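Local structure of B12-binding domain-containing protein (6WTE) at residues Ser272-Ser277 / Lys282-Glu287; Leu321-Gly326 / Arg368-Leu373. The protein binds cobalamin and a [4Fe-4S] cluster and is a radical SAM methyltransferase (TsrM) whose methyl transfer is thought to proceed by a non-radical route. All coordinates share one frame; numbering follows the deposited sequence.

Contact 1 (Ser272-Ser277 / Lys282-Glu287); sequences SEFNLS and KNLLRE. With SF4 (iron/sulfur cluster), chain C; EDO (1,2-ethanediol), chain G.
F274 sits at the second position of a type I beta turn from E273 to L276, in the loop that follows strand 266-269, and from there it reaches L284 and L285 on helix 278-294, into which the same loop runs. Its CG is anti to the backbone N (chi1 180°), which sends the ring out of the turn to the helix. The far end of the ring does the touching, and both leucines meet it at the edge, near its plane: CE1 of F274 is 4.0 Å from CD2 of L284, while CZ of F274 lies 4.1 Å from CD2 of L285, whose other methyl CD1 is next to CE2. With an alanine here, a gap is likely to open between turn and helix, leaving CD2 of L284 and the L285 methyls without the ring edge. In the partial TIM barrel of radical SAM enzymes this is the turn from a barrel strand into the helix outside it, and here it also carries a cluster ligand. On the cofactor side of the turn, OE2 of E273 binds the iron FE3 of the [4Fe-4S] cluster at 1.9 Å, through a side chain bent at chi2 (-75°). Next to it, CB of S272 is 3.7 Å from the sulfide S1, and CD1 of L276 is 3.8 Å from S4. The three cysteines C227, C231 and C234 also bind the cluster. At the end of the loop, N of S277 gives a nearly straight 2.9 Å hydrogen bond to O2 of an ethanediol molecule, probably from the crystallisation liquor.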
loop_
_atom_site.group_PDB
_atom_site.type_symbol
_atom_site.label_atom_id
_atom_site.label_comp_id
_atom_site.label_asym_id
_atom_site.label_seq_id
_atom_site.Cartn_x
_atom_site.Cartn_y
_atom_site.Cartn_z
ATOM N N SER A 272 6.002 -3.090 -5.777
ATOM C CA SER A 272 5.781 -4.059 -4.710
ATOM C C SER A 272 7.103 -4.412 -4.034
ATOM O O SER A 272 7.215 -4.383 -2.802
ATOM C CB SER A 272 5.094 -5.305 -5.268
ATOM O OG SER A 272 3.748 -5.018 -5.622
ATOM N N GLU A 273 8.121 -4.735 -4.831
ATOM C CA GLU A 273 9.467 -5.009 -4.323
ATOM C C GLU A 273 10.449 -4.523 -5.375
ATOM O O GLU A 273 10.422 -5.016 -6.506
ATOM C CB GLU A 273 9.684 -6.508 -4.054
ATOM C CG GLU A 273 8.595 -7.195 -3.240
ATOM C CD GLU A 273 8.651 -6.849 -1.770
ATOM O OE1 GLU A 273 9.637 -6.209 -1.343
ATOM O OE2 GLU A 273 7.719 -7.233 -1.034
ATOM N N PHE A 274 11.329 -3.584 -5.014
ATOM C CA PHE A 274 12.181 -2.977 -6.036
ATOM C C PHE A 274 13.147 -3.990 -6.646
ATOM O O PHE A 274 13.404 -3.947 -7.855
ATOM C CB PHE A 274 12.953 -1.784 -5.466
ATOM C CG PHE A 274 13.865 -1.112 -6.470
ATOM C CD1 PHE A 274 13.366 -0.617 -7.661
ATOM C CD2 PHE A 274 15.222 -0.981 -6.215
ATOM C CE1 PHE A 274 14.201 0.003 -8.586
ATOM C CE2 PHE A 274 16.064 -0.366 -7.132
ATOM C CZ PHE A 274 15.554 0.127 -8.318
ATOM N N ASN A 275 13.685 -4.917 -5.844
ATOM C CA ASN A 275 14.716 -5.825 -6.337
ATOM C C ASN A 275 14.168 -7.140 -6.890
ATOM O O ASN A 275 14.958 -7.994 -7.300
ATOM C CB ASN A 275 15.753 -6.128 -5.236
ATOM C CG ASN A 275 15.153 -6.854 -4.039
ATOM O OD1 ASN A 275 13.985 -6.658 -3.692
ATOM N ND2 ASN A 275 15.959 -7.689 -3.392
ATOM N N LEU A 276 12.856 -7.344 -6.901
ATOM C CA LEU A 276 12.318 -8.425 -7.713
ATOM C C LEU A 276 12.182 -7.917 -9.140
ATOM O O LEU A 276 12.074 -6.712 -9.373
ATOM C CB LEU A 276 10.988 -8.929 -7.153
ATOM C CG LEU A 276 11.092 -9.512 -5.736
ATOM C CD1 LEU A 276 9.774 -10.150 -5.304
ATOM C CD2 LEU A 276 12.234 -10.536 -5.625
ATOM N N SER A 277 12.229 -8.834 -10.102
ATOM C CA SER A 277 12.502 -8.466 -11.490
ATOM C C SER A 277 13.788 -7.632 -11.536
ATOM O O SER A 277 13.795 -6.440 -11.848
ATOM C CB SER A 277 11.312 -7.718 -12.108
ATOM O OG SER A 277 11.341 -7.764 -13.524
ATOM N N LYS A 282 18.287 -3.165 -12.070
ATOM C CA LYS A 282 19.682 -2.836 -12.346
ATOM C C LYS A 282 19.815 -1.964 -13.590
ATOM O O LYS A 282 20.625 -1.032 -13.612
ATOM C CB LYS A 282 20.512 -4.108 -12.488
ATOM C CG LYS A 282 20.783 -4.783 -11.158
ATOM C CD LYS A 282 21.625 -6.037 -11.331
ATOM C CE LYS A 282 22.097 -6.561 -9.986
ATOM N NZ LYS A 282 22.970 -7.767 -10.146
ATOM N N ASN A 283 19.028 -2.239 -14.634
ATOM C CA ASN A 283 19.062 -1.379 -15.814
ATOM C C ASN A 283 18.601 0.036 -15.481
ATOM O O ASN A 283 19.141 1.019 -16.012
ATOM C CB ASN A 283 18.185 -1.968 -16.922
ATOM C CG ASN A 283 18.840 -3.133 -17.631
ATOM O OD1 ASN A 283 20.062 -3.265 -17.632
ATOM N ND2 ASN A 283 18.024 -3.985 -18.246
ATOM N N LEU A 284 17.599 0.159 -14.610
ATOM C CA LEU A 284 17.132 1.475 -14.191
ATOM C C LEU A 284 18.234 2.245 -13.471
ATOM O O LEU A 284 18.472 3.426 -13.755
ATOM C CB LEU A 284 15.917 1.327 -13.283
ATOM C CG LEU A 284 15.297 2.673 -12.910
ATOM C CD1 LEU A 284 14.587 3.244 -14.122
ATOM C CD2 LEU A 284 14.342 2.509 -11.741
ATOM N N LEU A 285 18.905 1.593 -12.514
ATOM C CA LEU A 285 19.969 2.259 -11.772
ATOM C C LEU A 285 21.109 2.660 -12.698
ATOM O O LEU A 285 21.648 3.769 -12.588
ATOM C CB LEU A 285 20.468 1.349 -10.650
ATOM C CG LEU A 285 19.397 1.027 -9.602
ATOM C CD1 LEU A 285 19.893 -0.057 -8.648
ATOM C CD2 LEU A 285 18.991 2.279 -8.835
ATOM N N ARG A 286 21.464 1.783 -13.640
ATOM C CA ARG A 286 22.501 2.113 -14.612
ATOM C C ARG A 286 22.146 3.371 -15.399
ATOM O O ARG A 286 23.012 4.216 -15.652
ATOM C CB ARG A 286 22.727 0.935 -15.562
ATOM C CG ARG A 286 23.388 -0.283 -14.916
ATOM C CD ARG A 286 23.704 -1.359 -15.950
ATOM N NE ARG A 286 24.232 -2.568 -15.321
ATOM C CZ ARG A 286 23.541 -3.692 -15.164
ATOM N NH1 ARG A 286 22.291 -3.777 -15.607
ATOM N NH2 ARG A 286 24.103 -4.737 -14.572
ATOM N N GLU A 287 20.882 3.508 -15.810
ATOM C CA GLU A 287 20.484 4.704 -16.548
ATOM C C GLU A 287 20.536 5.946 -15.666
ATOM O O GLU A 287 20.951 7.019 -16.125
ATOM C CB GLU A 287 19.090 4.512 -17.148
ATOM C CG GLU A 287 18.539 5.743 -17.854
ATOM C CD GLU A 287 19.367 6.163 -19.055
ATOM O OE1 GLU A 287 20.216 5.371 -19.525
ATOM O OE2 GLU A 287 19.162 7.297 -19.537
HETATM FE FE1 SF4 C . 5.699 -11.318 -1.047
HETATM FE FE2 SF4 C . 5.295 -9.937 -3.387
HETATM FE FE3 SF4 C . 6.479 -8.681 -1.296
HETATM FE FE4 SF4 C . 3.854 -9.310 -1.166
HETATM S S1 SF4 C . 4.815 -7.836 -2.610
HETATM S S2 SF4 C . 5.404 -9.626 0.468
HETATM S S3 SF4 C . 3.794 -11.279 -2.322
HETATM S S4 SF4 C . 7.300 -10.491 -2.429
HETATM C C1 EDO G . 14.459 -11.761 -9.441
HETATM O O1 EDO G . 14.365 -11.098 -10.707
HETATM C C2 EDO G . 13.161 -12.525 -9.191
HETATM O O2 EDO G . 12.048 -11.618 -9.255
#

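Contact 2 (Leu321-Gly326 / Arg368-Leu373); sequences LLAAAG and RERGIL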
loop_
_atom_site.group_PDB
_atom_site.type_symbol
_atom_site.label_atom_id
_atom_site.label_comp_id
_atom_site.label_asym_id
_atom_site.label_seq_id
_atom_site.Cartn_x
_atom_site.Cartn_y
_atom_site.Cartn_z
ATOM N N LEU A 321 25.405 -0.376 -7.547
ATOM C CA LEU A 321 24.540 0.433 -8.399
ATOM C C LEU A 321 23.645 1.345 -7.569
ATOM O O LEU A 321 23.480 2.525 -7.897
ATOM C CB LEU A 321 23.706 -0.476 -9.298
ATOM C CG LEU A 321 24.433 -1.066 -10.506
ATOM C CD1 LEU A 321 23.555 -2.097 -11.194
ATOM C CD2 LEU A 321 24.831 0.038 -11.483
ATOM N N LEU A 322 23.073 0.824 -6.482
ATOM C CA LEU A 322 22.289 1.667 -5.584
ATOM C C LEU A 322 23.119 2.833 -5.063
ATOM O O LEU A 322 22.666 3.984 -5.070
ATOM C CB LEU A 322 21.752 0.834 -4.424
ATOM C CG LEU A 322 20.612 -0.134 -4.731
ATOM C CD1 LEU A 322 20.426 -1.041 -3.530
ATOM C CD2 LEU A 322 19.322 0.628 -5.039
ATOM N N ALA A 323 24.341 2.558 -4.601
ATOM C CA ALA A 323 25.170 3.635 -4.073
ATOM C C ALA A 323 25.448 4.683 -5.141
ATOM O O ALA A 323 25.324 5.885 -4.886
ATOM C CB ALA A 323 26.478 3.074 -3.512
ATOM N N ALA A 324 25.786 4.244 -6.355
ATOM C CA ALA A 324 26.158 5.188 -7.401
ATOM C C ALA A 324 24.967 6.016 -7.857
ATOM O O ALA A 324 25.140 7.163 -8.285
ATOM C CB ALA A 324 26.769 4.441 -8.586
ATOM N N ALA A 325 23.761 5.454 -7.766
ATOM C CA ALA A 325 22.551 6.136 -8.218
ATOM C C ALA A 325 22.025 7.162 -7.222
ATOM O O ALA A 325 21.184 7.987 -7.594
ATOM C CB ALA A 325 21.450 5.110 -8.515
ATOM N N GLY A 326 22.475 7.125 -5.978
ATOM C CA GLY A 326 21.982 8.016 -4.953
ATOM C C GLY A 326 21.081 7.379 -3.908
ATOM O O GLY A 326 20.354 8.108 -3.215
ATOM N N ARG A 368 25.787 -1.247 4.743
ATOM C CA ARG A 368 26.685 -0.633 5.717
ATOM C C ARG A 368 28.004 -0.232 5.071
ATOM O O ARG A 368 28.501 0.880 5.286
ATOM C CB ARG A 368 26.937 -1.590 6.885
ATOM C CG ARG A 368 27.890 -1.018 7.930
ATOM C CD ARG A 368 28.262 -2.032 9.001
ATOM N NE ARG A 368 29.164 -3.069 8.506
ATOM C CZ ARG A 368 28.895 -4.370 8.527
ATOM N NH1 ARG A 368 29.778 -5.237 8.054
ATOM N NH2 ARG A 368 27.746 -4.804 9.029
ATOM N N GLU A 369 28.586 -1.129 4.271
ATOM C CA GLU A 369 29.838 -0.834 3.583
ATOM C C GLU A 369 29.741 0.395 2.688
ATOM O O GLU A 369 30.765 1.029 2.410
ATOM C CB GLU A 369 30.264 -2.035 2.745
ATOM C CG GLU A 369 30.619 -3.269 3.556
ATOM C CD GLU A 369 30.872 -4.469 2.674
ATOM O OE1 GLU A 369 30.506 -4.413 1.479
ATOM O OE2 GLU A 369 31.435 -5.466 3.172
ATOM N N ARG A 370 28.543 0.746 2.227
ATOM C CA ARG A 370 28.367 1.848 1.293
ATOM C C ARG A 370 27.647 3.039 1.905
ATOM O O ARG A 370 27.260 3.953 1.174
ATOM C CB ARG A 370 27.618 1.366 0.049
ATOM C CG ARG A 370 28.438 0.404 -0.794
ATOM C CD ARG A 370 27.587 -0.575 -1.599
ATOM N NE ARG A 370 28.462 -1.508 -2.304
ATOM C CZ ARG A 370 29.085 -2.524 -1.713
ATOM N NH1 ARG A 370 28.909 -2.743 -0.417
ATOM N NH2 ARG A 370 29.889 -3.317 -2.412
ATOM N N GLY A 371 27.474 3.066 3.223
ATOM C CA GLY A 371 26.828 4.209 3.837
ATOM C C GLY A 371 25.359 4.327 3.510
ATOM O O GLY A 371 24.814 5.435 3.510
ATOM N N ILE A 372 24.708 3.209 3.214
ATOM C CA ILE A 372 23.277 3.166 2.937
ATOM C C ILE A 372 22.573 2.694 4.197
ATOM O O ILE A 372 22.920 1.643 4.754
ATOM C CB ILE A 372 22.976 2.237 1.753
ATOM C CG1 ILE A 372 23.583 2.808 0.476
ATOM C CG2 ILE A 372 21.464 1.997 1.598
ATOM C CD1 ILE A 372 23.537 1.829 -0.672
ATOM N N LEU A 373 21.587 3.466 4.645
ATOM C CA LEU A 373 20.830 3.132 5.838
ATOM C C LEU A 373 19.912 1.941 5.562
ATOM O O LEU A 373 19.542 1.654 4.416
ATOM C CB LEU A 373 20.007 4.337 6.306
ATOM C CG LEU A 373 20.767 5.669 6.414
ATOM C CD1 LEU A 373 19.820 6.817 6.706
ATOM C CD2 LEU A 373 21.822 5.583 7.486
#
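Helices 316-325 and 357-369 of the radical SAM barrel meet here near their C-terminal ends: A323 and L322 of the first face R370 and I372 at the end of the second. The backbones come nearest at A323 and R370, with CA atoms 6.5 Å apart, and the CB atoms of these two residues touch at 4.1 Å. The CD1 methyl of I372 lies 4.1 Å from the backbone N of A323 and 4.3 Å from CB of L322. With CG1 beside its own backbone N and chi2 extended (170°), I372 holds that methyl out against the helix. Each helix ends in a Schellman motif with a positive-phi glycine, G326 in one and G371, the C-prime residue, in the other; strands 327-335 and 373-380 follow, parallel neighbours in the barrel sheet. The guanidinium of R370 lies beyond the apolar patch. There its NH1 makes a 3.0 Å salt bridge to OE1 of E369, which lies in the guanidinium plane and accepts through its anti lone pair. NE of R370 forms another salt bridge, to D320 of helix 316-325.

Overall arrangement
Both contacts lie in the radical SAM core, their centres about 14 Å apart and on the same side of the chain's centre. Contact 1 closes before contact 2 opens, and helix 278-294 of the first packs directly on helix 316-325 of the second: CD1 of L285 is 3.7 Å from CD2 of L322, and CD2 of L285 is 3.8 Å from CB of A325. L285 and L322 therefore each belong to two interfaces. Helices 278-294, 316-325 and 357-369 pack side by side outside parallel strands 266-269, 304-309, 327-335 and 373-380, so the loop carrying cluster ligand E273 and the outer helices at contact 2, remote from the cofactor sites, join one packed layer.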